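PDB 6Y2P: antitoxin RnlB from Escherichia coli, which acts as the labile antitoxin of a type II toxin-antitoxin system, inhibiting the endonuclease activity of its cognate toxin RnlA. Local coordinates for residues 84-88 and 89-93. Residues are numbered along the deposited sequence; the frame is centred on the assembly and turned at random.
Sequences QDVPT and HILSK
Leu91 reaches back from the first turn of its helix to Val86, the residue just before the N-cap. Its CB lies against Thr88 O, and CG, placed beside the backbone N by a chi1 of -68°, lies close to Pro87 O and comes 3.7 Å from Val86 CG1. Both methyls meet Val86 CG1; Leu91 CD1 also touches the carbonyl oxygen of Val86, and Leu91 CD2 also reaches Val86 CG2 at 3.7 Å. Pro87 occupies the N-cap position, and its carbonyl oxygen accepts a weak hydrogen bond from Leu91 N (3.3 Å). One residue on, Thr88 O accepts a hydrogen bond from Ser92 N at 2.9 Å and a weak one from Ser92 OG. Beside the proline, the His89 imidazole brings ND1 to 3.8 Å from Pro87 CB, with the ring oblique to that carbon; Ile90 CG1 sits over one face of the His89 ring, 3.4 Å above its plane and displaced toward the rim. The contact spans the N-terminal end of helix 88-99, reached by the loop after strand 72-81, outermost in this chain's mixed five-stranded sheet, and Val86 and Ile90 both rest on Leu49 of strand 46-51 in that sheet.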
ATOM      1  N   GLN C  84      19.253 -10.546  21.384  1.00110.06           N
ATOM      2  CA  GLN C  84      20.629 -10.997  21.524  1.00111.93           C
ATOM      3  C   GLN C  84      21.283 -10.461  22.789  1.00115.11           C
ATOM      4  O   GLN C  84      22.364 -10.940  23.147  1.00131.76           O
ATOM      5  CB  GLN C  84      21.448 -10.580  20.299  1.00108.93           C
ATOM      6  N   ASP C  85      20.636  -9.533  23.501  1.00106.63           N
ATOM      7  CA  ASP C  85      21.171  -8.963  24.737  1.00107.53           C
ATOM      8  C   ASP C  85      20.468  -9.431  26.007  1.00100.05           C
ATOM      9  O   ASP C  85      20.838  -8.982  27.101  1.00104.08           O
ATOM     10  CB  ASP C  85      21.124  -7.433  24.683  1.00108.13           C
ATOM     11  CG  ASP C  85      22.136  -6.851  23.725  1.00111.03           C
ATOM     12  OD1 ASP C  85      23.333  -7.215  23.809  1.00113.61           O
ATOM     13  OD2 ASP C  85      21.714  -6.038  22.875  1.00111.32           O
ATOM     14  N   VAL C  86      19.436 -10.258  25.899  1.00 92.28           N
ATOM     15  CA  VAL C  86      18.751 -10.808  27.066  1.00 95.12           C
ATOM     16  C   VAL C  86      19.419 -12.126  27.424  1.00 86.14           C
ATOM     17  O   VAL C  86      19.681 -12.961  26.545  1.00 87.92           O
ATOM     18  CB  VAL C  86      17.239 -10.965  26.824  1.00 99.31           C
ATOM     19  CG1 VAL C  86      16.996 -11.602  25.510  1.00104.87           C
ATOM     20  CG2 VAL C  86      16.569 -11.796  27.925  1.00 90.91           C
ATOM     21  N   PRO C  87      19.732 -12.336  28.692  1.00 87.45           N
ATOM     22  CA  PRO C  87      20.424 -13.567  29.089  1.00 91.00           C
ATOM     23  C   PRO C  87      19.669 -14.801  28.626  1.00 91.07           C
ATOM     24  O   PRO C  87      18.439 -14.835  28.625  1.00 91.52           O
ATOM     25  CB  PRO C  87      20.473 -13.464  30.613  1.00 95.92           C
ATOM     26  CG  PRO C  87      20.393 -11.930  30.879  1.00 92.49           C
ATOM     27  CD  PRO C  87      19.499 -11.404  29.809  1.00 86.33           C
ATOM     28  N   THR C  88      20.430 -15.831  28.249  1.00 95.51           N
ATOM     29  CA  THR C  88      19.829 -17.008  27.629  1.00102.19           C
ATOM     30  C   THR C  88      18.945 -17.792  28.598  1.00111.78           C
ATOM     31  O   THR C  88      17.939 -18.383  28.171  1.00119.84           O
ATOM     32  CB  THR C  88      20.913 -17.913  27.041  1.00100.55           C
ATOM     33  OG1 THR C  88      21.994 -18.086  27.974  1.00102.17           O
ATOM     34  CG2 THR C  88      21.446 -17.284  25.775  1.00 99.57           C
ATOM     35  N   HIS C  89      19.260 -17.768  29.899  1.00102.42           N
ATOM     36  CA  HIS C  89      18.459 -18.546  30.834  1.00107.21           C
ATOM     37  C   HIS C  89      17.048 -17.978  30.973  1.00 97.99           C
ATOM     38  O   HIS C  89      16.075 -18.740  31.030  1.00 96.37           O
ATOM     39  CB  HIS C  89      19.163 -18.649  32.186  1.00119.97           C
ATOM     40  CG  HIS C  89      19.121 -17.404  33.012  1.00128.69           C
ATOM     41  ND1 HIS C  89      20.128 -16.463  32.988  1.00132.81           N
ATOM     42  CD2 HIS C  89      18.217 -16.965  33.920  1.00130.35           C
ATOM     43  CE1 HIS C  89      19.836 -15.487  33.831  1.00132.60           C
ATOM     44  NE2 HIS C  89      18.683 -15.769  34.411  1.00130.95           N
ATOM     45  N   ILE C  90      16.909 -16.650  30.980  1.00 94.83           N
ATOM     46  CA  ILE C  90      15.581 -16.036  30.966  1.00 88.46           C
ATOM     47  C   ILE C  90      14.834 -16.435  29.699  1.00 94.07           C
ATOM     48  O   ILE C  90      13.625 -16.734  29.722  1.00 93.43           O
ATOM     49  CB  ILE C  90      15.697 -14.507  31.071  1.00 80.88           C
ATOM     50  CG1 ILE C  90      16.723 -14.082  32.147  1.00 87.58           C
ATOM     51  CG2 ILE C  90      14.324 -13.892  31.245  1.00 77.78           C
ATOM     52  CD1 ILE C  90      16.168 -13.944  33.561  1.00 89.05           C
ATOM     53  N   LEU C  91      15.552 -16.460  28.570  1.00 92.57           N
ATOM     54  CA  LEU C  91      14.919 -16.787  27.300  1.00 88.00           C
ATOM     55  C   LEU C  91      14.353 -18.188  27.311  1.00 88.84           C
ATOM     56  O   LEU C  91      13.198 -18.404  26.914  1.00 82.41           O
ATOM     57  CB  LEU C  91      15.937 -16.659  26.177  1.00 84.06           C
ATOM     58  CG  LEU C  91      16.269 -15.200  26.043  1.00 86.55           C
ATOM     59  CD1 LEU C  91      17.130 -15.056  24.837  1.00 90.16           C
ATOM     60  CD2 LEU C  91      14.954 -14.435  25.907  1.00 80.53           C
ATOM     61  N   SER C  92      15.126 -19.141  27.835  1.00 95.75           N
ATOM     62  CA  SER C  92      14.652 -20.512  27.817  1.00 98.84           C
ATOM     63  C   SER C  92      13.624 -20.770  28.898  1.00 98.28           C
ATOM     64  O   SER C  92      12.727 -21.582  28.693  1.00101.79           O
ATOM     65  CB  SER C  92      15.828 -21.484  28.004  1.00 99.42           C
ATOM     66  OG  SER C  92      16.785 -21.293  26.994  1.00104.48           O
ATOM     67  N   LYS C  93      13.631 -19.982  29.965  1.00 86.61           N
ATOM     68  CA  LYS C  93      12.560 -20.149  30.936  1.00 91.41           C
ATOM     69  C   LYS C  93      11.239 -19.612  30.377  1.00 93.13           C
ATOM     70  O   LYS C  93      10.177 -20.212  30.602  1.00 89.48           O
ATOM     71  CB  LYS C  93      12.946 -19.465  32.254  1.00 88.23           C
ATOM     72  CG  LYS C  93      11.875 -19.452  33.335  1.00 90.39           C
ATOM     73  CD  LYS C  93      11.897 -20.681  34.239  1.00 94.86           C
TER